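PDB 7C6O: cobalamin biosynthesis protein CobN from Mycobacterium tuberculosis, which is the large subunit of cobaltochelatase, the ATP-dependent enzyme that inserts cobalt into a corrin precursor during cobalamin biosynthesis. Local coordinates for residues G710-L714 against Q768-W772; H1066-D1070 against V1118-R1122; P476-F482 against P528-Y532. All coordinates share one frame; numbering follows the deposited sequence.

Interaction 1 of 3, residues G710-L714 against Q768-W772; sequences GEQEL and QATGW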
loop_
_atom_site.group_PDB
_atom_site.type_symbol
_atom_site.label_atom_id
_atom_site.label_comp_id
_atom_site.label_asym_id
_atom_site.label_seq_id
_atom_site.Cartn_x
_atom_site.Cartn_y
_atom_site.Cartn_z
ATOM N N GLY A 710 4.501 29.745 11.002
ATOM C CA GLY A 710 4.635 30.237 12.364
ATOM C C GLY A 710 5.024 29.145 13.339
ATOM O O GLY A 710 5.914 28.328 13.076
ATOM N N GLU A 711 4.337 29.124 14.484
ATOM C CA GLU A 711 4.674 28.168 15.535
ATOM C C GLU A 711 4.422 26.731 15.093
ATOM O O GLU A 711 5.133 25.816 15.527
ATOM C CB GLU A 711 3.881 28.484 16.804
ATOM N N GLN A 712 3.423 26.509 14.236
ATOM C CA GLN A 712 3.167 25.159 13.742
ATOM C C GLN A 712 4.282 24.693 12.815
ATOM O O GLN A 712 4.635 23.508 12.806
ATOM C CB GLN A 712 1.815 25.099 13.030
ATOM C CG GLN A 712 0.625 25.434 13.920
ATOM C CD GLN A 712 0.430 26.930 14.108
ATOM O OE1 GLN A 712 0.692 27.721 13.199
ATOM N NE2 GLN A 712 -0.026 27.324 15.292
ATOM N N GLU A 713 4.846 25.612 12.027
ATOM C CA GLU A 713 6.014 25.275 11.220
ATOM C C GLU A 713 7.218 24.967 12.101
ATOM O O GLU A 713 7.980 24.037 11.817
ATOM C CB GLU A 713 6.336 26.417 10.256
ATOM C CG GLU A 713 7.552 26.172 9.378
ATOM C CD GLU A 713 7.879 27.360 8.492
ATOM O OE1 GLU A 713 8.013 28.484 9.023
ATOM O OE2 GLU A 713 7.993 27.171 7.263
ATOM N N LEU A 714 7.405 25.741 13.175
ATOM C CA LEU A 714 8.525 25.504 14.080
ATOM C C LEU A 714 8.421 24.132 14.739
ATOM O O LEU A 714 9.391 23.366 14.760
ATOM C CB LEU A 714 8.583 26.614 15.131
ATOM C CG LEU A 714 9.455 26.413 16.372
ATOM C CD1 LEU A 714 10.901 26.168 15.998
ATOM C CD2 LEU A 714 9.343 27.619 17.295
ATOM N N GLN A 768 14.276 30.160 11.848
ATOM C CA GLN A 768 13.009 30.598 11.271
ATOM C C GLN A 768 12.938 32.118 11.193
ATOM O O GLN A 768 12.415 32.674 10.221
ATOM C CB GLN A 768 11.847 30.049 12.098
ATOM C CG GLN A 768 10.477 30.426 11.572
ATOM C CD GLN A 768 9.360 29.911 12.456
ATOM O OE1 GLN A 768 9.368 30.119 13.670
ATOM N NE2 GLN A 768 8.394 29.227 11.852
ATOM N N ALA A 769 13.471 32.807 12.207
ATOM C CA ALA A 769 13.421 34.265 12.238
ATOM C C ALA A 769 14.239 34.905 11.124
ATOM O O ALA A 769 13.980 36.058 10.770
ATOM C CB ALA A 769 13.899 34.778 13.597
ATOM N N THR A 770 15.219 34.193 10.571
ATOM C CA THR A 770 16.000 34.691 9.446
ATOM C C THR A 770 15.362 34.369 8.102
ATOM O O THR A 770 15.978 34.620 7.062
ATOM C CB THR A 770 17.416 34.110 9.475
ATOM O OG1 THR A 770 17.375 32.733 9.072
ATOM C CG2 THR A 770 18.008 34.209 10.872
ATOM N N GLY A 771 14.150 33.822 8.098
ATOM C CA GLY A 771 13.576 33.331 6.862
ATOM C C GLY A 771 14.203 32.041 6.390
ATOM O O GLY A 771 14.287 31.806 5.181
ATOM N N TRP A 772 14.659 31.201 7.322
ATOM C CA TRP A 772 15.292 29.920 7.003
ATOM C C TRP A 772 16.498 30.109 6.083
ATOM O O TRP A 772 16.688 29.372 5.112
ATOM C CB TRP A 772 14.282 28.944 6.398
ATOM C CG TRP A 772 13.080 28.733 7.270
ATOM C CD1 TRP A 772 11.850 29.309 7.126
ATOM C CD2 TRP A 772 12.996 27.896 8.430
ATOM N NE1 TRP A 772 11.004 28.874 8.118
ATOM C CE2 TRP A 772 11.685 28.009 8.933
ATOM C CE3 TRP A 772 13.902 27.058 9.089
ATOM C CZ2 TRP A 772 11.256 27.314 10.062
ATOM C CZ3 TRP A 772 13.475 26.370 10.210
ATOM C CH2 TRP A 772 12.164 26.503 10.685
#
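Glu713 OE1 is gripped by two N-H groups from 768-772. The firmer bond comes from the amide of Gln768, whose NE2 lies 2.9 Å from Glu713 OE1; the oxygen receives it on its anti lone pair, the one pointing away from the other carboxylate oxygen. The second is weak: Trp772 NE1 stands 3.1 Å from Glu713 OE1, with a bent N-H...O angle of 144°. The oxygen meets the indole at its edge, in the ring plane, while the carboxylate is turned 78° against the ring.

Gln768 NE2 spends its other hydrogen on the backbone, reaching Gly710 O at 2.9 Å. That donor lies above the carbonyl plane, and Gly710 O also accepts from Leu714 N near the start of helix 710-722. Both acceptors sit close to the plane of the Gln768 amide, which fixes the rotation of that group. Its reach comes from an extended chain, with CG anti to the backbone N (chi1 -179°); Glu713 is extended in the same way. Leu714 CB lies against the amide oxygen, 3.9 Å from Gln768 OE1.

The indole is brought back to the helix it follows by a Schellman motif with Gly771 as C-prime residue. One face of the Trp772 ring is covered by Gln768 CA, which lies over the ring centre. Ile798 of helix 784-801 touches both Glu713 and Trp772. The chemistry is that of a surface contact between helix ends: an anionic oxygen shared by two neutral donors, a pattern that probably favours the ionised carboxylate.

Interaction 2 of 3, residues H1066-D1070 against V1118-R1122; sequences HDIAD and VFRAR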
loop_
_atom_site.group_PDB
_atom_site.type_symbol
_atom_site.label_atom_id
_atom_site.label_comp_id
_atom_site.label_asym_id
_atom_site.label_seq_id
_atom_site.Cartn_x
_atom_site.Cartn_y
_atom_site.Cartn_z
ATOM N N HIS A 1066 -0.050 8.677 14.061
ATOM C CA HIS A 1066 -1.235 8.154 14.726
ATOM C C HIS A 1066 -0.789 7.131 15.760
ATOM O O HIS A 1066 0.368 6.704 15.777
ATOM C CB HIS A 1066 -2.215 7.527 13.727
ATOM C CG HIS A 1066 -1.704 6.274 13.088
ATOM N ND1 HIS A 1066 -1.147 6.252 11.828
ATOM C CD2 HIS A 1066 -1.660 4.997 13.541
ATOM C CE1 HIS A 1066 -0.788 5.017 11.529
ATOM N NE2 HIS A 1066 -1.083 4.236 12.553
ATOM N N ASP A 1067 -1.717 6.728 16.626
ATOM C CA ASP A 1067 -1.404 5.769 17.680
ATOM C C ASP A 1067 -2.433 4.642 17.672
ATOM O O ASP A 1067 -3.345 4.605 16.840
ATOM C CB ASP A 1067 -1.320 6.453 19.056
ATOM C CG ASP A 1067 -2.572 7.237 19.413
ATOM O OD1 ASP A 1067 -3.680 6.659 19.390
ATOM O OD2 ASP A 1067 -2.441 8.437 19.747
ATOM N N ILE A 1068 -2.282 3.710 18.618
ATOM C CA ILE A 1068 -3.095 2.496 18.603
ATOM C C ILE A 1068 -4.547 2.749 18.971
ATOM O O ILE A 1068 -5.388 1.863 18.770
ATOM C CB ILE A 1068 -2.508 1.419 19.539
ATOM C CG1 ILE A 1068 -2.504 1.899 20.991
ATOM C CG2 ILE A 1068 -1.106 1.041 19.092
ATOM C CD1 ILE A 1068 -2.250 0.786 21.999
ATOM N N ALA A 1069 -4.865 3.927 19.505
ATOM C CA ALA A 1069 -6.241 4.335 19.744
ATOM C C ALA A 1069 -6.757 5.276 18.662
ATOM O O ALA A 1069 -7.859 5.816 18.798
ATOM C CB ALA A 1069 -6.366 4.992 21.122
ATOM N N ASP A 1070 -5.978 5.478 17.593
ATOM C CA ASP A 1070 -6.339 6.339 16.472
ATOM C C ASP A 1070 -6.844 5.579 15.259
ATOM O O ASP A 1070 -7.438 6.195 14.367
ATOM C CB ASP A 1070 -5.134 7.180 16.028
ATOM C CG ASP A 1070 -5.042 8.488 16.760
ATOM O OD1 ASP A 1070 -6.092 8.974 17.230
ATOM O OD2 ASP A 1070 -3.922 9.034 16.859
ATOM N N VAL A 1118 -0.650 6.204 25.645
ATOM C CA VAL A 1118 -1.471 6.914 24.666
ATOM C C VAL A 1118 -2.588 7.675 25.366
ATOM O O VAL A 1118 -2.924 8.806 24.988
ATOM C CB VAL A 1118 -2.017 5.924 23.619
ATOM C CG1 VAL A 1118 -3.105 6.566 22.777
ATOM C CG2 VAL A 1118 -0.886 5.419 22.734
ATOM N N PHE A 1119 -3.164 7.078 26.414
ATOM C CA PHE A 1119 -4.263 7.719 27.132
ATOM C C PHE A 1119 -3.824 9.048 27.734
ATOM O O PHE A 1119 -4.495 10.072 27.567
ATOM C CB PHE A 1119 -4.792 6.780 28.220
ATOM C CG PHE A 1119 -6.094 7.226 28.834
ATOM C CD1 PHE A 1119 -7.301 6.946 28.212
ATOM C CD2 PHE A 1119 -6.111 7.917 30.034
ATOM C CE1 PHE A 1119 -8.499 7.350 28.774
ATOM C CE2 PHE A 1119 -7.306 8.320 30.603
ATOM C CZ PHE A 1119 -8.500 8.037 29.973
ATOM N N ARG A 1120 -2.683 9.058 28.425
ATOM C CA ARG A 1120 -2.251 10.283 29.090
ATOM C C ARG A 1120 -1.581 11.256 28.126
ATOM O O ARG A 1120 -1.800 12.466 28.222
ATOM C CB ARG A 1120 -1.310 9.951 30.246
ATOM C CG ARG A 1120 -1.967 9.197 31.386
ATOM C CD ARG A 1120 -1.144 9.366 32.640
ATOM N NE ARG A 1120 -1.537 8.467 33.719
ATOM C CZ ARG A 1120 -2.356 8.796 34.710
ATOM N NH1 ARG A 1120 -2.891 10.010 34.761
ATOM N NH2 ARG A 1120 -2.638 7.907 35.653
ATOM N N ALA A 1121 -0.760 10.757 27.194
ATOM C CA ALA A 1121 -0.038 11.660 26.306
ATOM C C ALA A 1121 -0.920 12.260 25.219
ATOM O O ALA A 1121 -0.573 13.314 24.673
ATOM C CB ALA A 1121 1.153 10.943 25.660
ATOM N N ARG A 1122 -2.048 11.629 24.893
ATOM C CA ARG A 1122 -2.846 12.103 23.769
ATOM C C ARG A 1122 -4.335 12.160 24.096
ATOM O O ARG A 1122 -4.957 13.216 23.955
ATOM C CB ARG A 1122 -2.601 11.215 22.543
ATOM C CG ARG A 1122 -2.942 11.869 21.206
ATOM C CD ARG A 1122 -4.365 11.563 20.774
ATOM N NE ARG A 1122 -4.563 10.139 20.508
ATOM C CZ ARG A 1122 -5.750 9.573 20.325
ATOM N NH1 ARG A 1122 -6.854 10.309 20.386
ATOM N NH2 ARG A 1122 -5.836 8.268 20.088
#
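An Asx turn in the loop between strand 1056-1061 and helix 1072-1089 presents a carboxylate to the C-terminal part of helix 1111-1123. In the turn, Asp1067 OD1 accepts from Ala1069 N at 3.0 Å through its anti lone pair. That leaves both syn lone pairs to Arg1122, which grips the group side-on: NH2 donates to Asp1067 OD1 and NE to Asp1067 OD2, each pair 2.8 Å apart and each bond fairly straight at 160°. Carboxylate and guanidinium are nearly coplanar, their planes only 12° apart. With its CG between the backbone N and the carbonyl carbon (chi1 55°), Asp1067 lets one carboxylate serve both the Asx turn and Arg1122, which folds its chain at chi2 and chi3 to come alongside.

Asp1070 meets the same cation differently. Its OD1 hovers over one guanidinium face, 3.0 Å from Arg1122 NH2, in a salt bridge of charge alone, since no N-H points at it; its OD2 is salt-bridged to Arg698. A weak bond from Arg1122 NH2 to Ala1069 O, 3.4 Å long, adds a contact near the guanidinium plane. NH1 is bound to Thr1146 OG1, and Trp1128 offers a cation-pi partner.

Beneath the charges lies an apolar patch, where Val1118 CG1 packs 4.0 Å from Ala1069 CB and Val1118 CG2 meets Ile1068 CG1 at 4.2 Å. With Arg698 as a second cation on Asp1070, the charges are probably balanced and the groups probably stay ionised. Loop and helix 1111-1123 are thus joined by a side-on bidentate Asp-Arg salt bridge within a wider network, its acid oriented by an Asx turn.

Interaction 3 of 3, residues P476-F482 against P528-Y532; sequences PPPGELF and PSHHY
His530 and His531, in the first turn of helix 530-539 and preceded by the N-cap residue Ser529, make two ring contacts with the proline-rich loop 476-482, whose residues 476-479 form a type VI beta turn. The imidazole of His530 lies under Pro477, whose CA sits 3.9 Å from the centroid of the His530 ring and 17° off its normal, a CH-pi contact over the face. Pro477 CB continues the packing against His530 CE1. Around the same side chain the loop bends closely: Pro478 O comes 3.4 Å from His530 CB, and Gly479 N stands 3.6 Å from His530 CD2.

The second imidazole is met by a benzyl group. Phe482 CD2 is poised 3.5 Å above the plane of the His531 ring, over its centre, yet the two rings are tilted by 45°, so the pair is oblique. His531 has CG anti to its backbone N (chi1 177°), which swings the imidazole across to Phe482. Leu481 packs beside His531, its CB 4.2 Å from His531 CB, and its CD1 comes close to Ser529 OG.

A second shell sets these groups in place. The cis peptide before Pro478 makes the type VI turn, and a backbone bond from Gly479 N to Pro476 O closes it. His530 is tied at both nitrogens, ND1 to Tyr455 OH and NE2 to Gly475 O, which pins the rotation of the ring that Pro477 covers; Phe459 adds an edge-to-face contact. Phe482 is paired through its backbone with Val494 of strand 492-500, where the loop enters the sheet. At the helix start, Ser529 OG accepts the capping bond from Tyr532 N at 3.0 Å.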
loop_
_atom_site.group_PDB
_atom_site.type_symbol
_atom_site.label_atom_id
_atom_site.label_comp_id
_atom_site.label_asym_id
_atom_site.label_seq_id
_atom_site.Cartn_x
_atom_site.Cartn_y
_atom_site.Cartn_z
ATOM N N PRO A 476 -32.527 -10.847 -6.530
ATOM C CA PRO A 476 -32.528 -10.380 -7.912
ATOM C C PRO A 476 -32.597 -8.870 -7.960
ATOM O O PRO A 476 -33.072 -8.220 -7.009
ATOM C CB PRO A 476 -33.790 -11.028 -8.503
ATOM C CG PRO A 476 -34.641 -11.375 -7.339
ATOM C CD PRO A 476 -33.702 -11.676 -6.212
ATOM N N PRO A 477 -32.109 -8.258 -9.038
ATOM C CA PRO A 477 -32.193 -6.807 -9.145
ATOM C C PRO A 477 -33.643 -6.368 -9.182
ATOM O O PRO A 477 -34.517 -7.100 -9.682
ATOM C CB PRO A 477 -31.477 -6.511 -10.470
ATOM C CG PRO A 477 -31.653 -7.764 -11.272
ATOM C CD PRO A 477 -31.573 -8.877 -10.265
ATOM N N PRO A 478 -33.951 -5.171 -8.655
ATOM C CA PRO A 478 -33.028 -4.178 -8.093
ATOM C C PRO A 478 -32.733 -4.358 -6.603
ATOM O O PRO A 478 -32.239 -3.428 -5.964
ATOM C CB PRO A 478 -33.776 -2.869 -8.322
ATOM C CG PRO A 478 -35.203 -3.257 -8.113
ATOM C CD PRO A 478 -35.337 -4.666 -8.665
ATOM N N GLY A 479 -33.036 -5.532 -6.057
ATOM C CA GLY A 479 -32.804 -5.782 -4.650
ATOM C C GLY A 479 -33.889 -5.199 -3.762
ATOM O O GLY A 479 -34.980 -4.825 -4.207
ATOM N N GLU A 480 -33.568 -5.121 -2.469
ATOM C CA GLU A 480 -34.485 -4.599 -1.466
ATOM C C GLU A 480 -33.905 -3.437 -0.672
ATOM O O GLU A 480 -34.549 -2.972 0.278
ATOM C CB GLU A 480 -34.903 -5.714 -0.496
ATOM C CG GLU A 480 -35.655 -6.859 -1.141
ATOM C CD GLU A 480 -35.763 -8.066 -0.226
ATOM O OE1 GLU A 480 -34.808 -8.328 0.538
ATOM O OE2 GLU A 480 -36.805 -8.753 -0.269
ATOM N N LEU A 481 -32.710 -2.965 -1.017
ATOM C CA LEU A 481 -32.070 -1.863 -0.308
ATOM C C LEU A 481 -32.395 -0.552 -1.011
ATOM O O LEU A 481 -32.003 -0.350 -2.165
ATOM C CB LEU A 481 -30.557 -2.061 -0.240
ATOM C CG LEU A 481 -29.976 -2.774 0.975
ATOM C CD1 LEU A 481 -28.473 -2.543 1.028
ATOM C CD2 LEU A 481 -30.647 -2.286 2.248
ATOM N N PHE A 482 -33.105 0.334 -0.310
ATOM C CA PHE A 482 -33.435 1.668 -0.815
ATOM C C PHE A 482 -34.174 1.600 -2.150
ATOM O O PHE A 482 -33.928 2.396 -3.058
ATOM C CB PHE A 482 -32.182 2.540 -0.932
ATOM C CG PHE A 482 -31.491 2.784 0.378
ATOM C CD1 PHE A 482 -32.094 3.548 1.362
ATOM C CD2 PHE A 482 -30.235 2.253 0.625
ATOM C CE1 PHE A 482 -31.462 3.776 2.569
ATOM C CE2 PHE A 482 -29.596 2.478 1.829
ATOM C CZ PHE A 482 -30.211 3.241 2.803
ATOM N N PRO A 528 -20.780 -6.246 -3.153
ATOM C CA PRO A 528 -21.524 -4.987 -3.065
ATOM C C PRO A 528 -22.991 -5.212 -3.397
ATOM O O PRO A 528 -23.345 -6.106 -4.170
ATOM C CB PRO A 528 -20.844 -4.095 -4.110
ATOM C CG PRO A 528 -20.273 -5.063 -5.099
ATOM C CD PRO A 528 -19.815 -6.235 -4.268
ATOM N N SER A 529 -23.846 -4.393 -2.792
ATOM C CA SER A 529 -25.281 -4.487 -3.010
ATOM C C SER A 529 -25.666 -3.843 -4.341
ATOM O O SER A 529 -24.863 -3.175 -4.997
ATOM C CB SER A 529 -26.039 -3.812 -1.871
ATOM O OG SER A 529 -25.859 -2.404 -1.919
ATOM N N HIS A 530 -26.924 -4.057 -4.741
ATOM C CA HIS A 530 -27.445 -3.363 -5.914
ATOM C C HIS A 530 -27.456 -1.855 -5.703
ATOM O O HIS A 530 -27.227 -1.093 -6.647
ATOM C CB HIS A 530 -28.857 -3.852 -6.249
ATOM C CG HIS A 530 -28.927 -5.293 -6.654
ATOM N ND1 HIS A 530 -28.385 -5.767 -7.831
ATOM C CD2 HIS A 530 -29.496 -6.361 -6.046
ATOM C CE1 HIS A 530 -28.611 -7.065 -7.925
ATOM N NE2 HIS A 530 -29.282 -7.451 -6.855
ATOM N N HIS A 531 -27.720 -1.407 -4.473
ATOM C CA HIS A 531 -27.681 0.023 -4.184
ATOM C C HIS A 531 -26.267 0.575 -4.328
ATOM O O HIS A 531 -26.071 1.658 -4.892
ATOM C CB HIS A 531 -28.225 0.286 -2.780
ATOM C CG HIS A 531 -28.161 1.722 -2.367
ATOM N ND1 HIS A 531 -27.184 2.213 -1.529
ATOM C CD2 HIS A 531 -28.951 2.776 -2.682
ATOM C CE1 HIS A 531 -27.377 3.507 -1.341
ATOM N NE2 HIS A 531 -28.442 3.873 -2.032
ATOM N N TYR A 532 -25.271 -0.160 -3.828
ATOM C CA TYR A 532 -23.881 0.256 -3.982
ATOM C C TYR A 532 -23.518 0.398 -5.455
ATOM O O TYR A 532 -22.942 1.409 -5.873
ATOM C CB TYR A 532 -22.959 -0.754 -3.290
ATOM C CG TYR A 532 -21.516 -0.315 -3.168
ATOM C CD1 TYR A 532 -20.666 -0.330 -4.269
ATOM C CD2 TYR A 532 -20.997 0.101 -1.950
ATOM C CE1 TYR A 532 -19.351 0.067 -4.165
ATOM C CE2 TYR A 532 -19.674 0.501 -1.834
ATOM C CZ TYR A 532 -18.858 0.480 -2.944
ATOM O OH TYR A 532 -17.544 0.876 -2.841
#

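In the fold
Along the chain the contacts come in series, interaction 3 first, then interaction 1, then interaction 2, all within the part of the chain that belongs to the CobN/magnesium chelatase family. The centres of interactions 1 and 2 are about 28 Å apart, those of 2 and 3 about 39 Å and those of 1 and 3 about 54 Å; none touches another. Interaction 3 packs a loop leading into strand 483-484 of one mixed sheet against helix 530-539. Interaction 2 lies beside a different mixed sheet, joining the loop that leaves its strand 1056-1061 to helix 1111-1123. Interaction 1 ties helix 710-722 to the end of helix 750-769 at the surface. Each contact thus appears to be a local one.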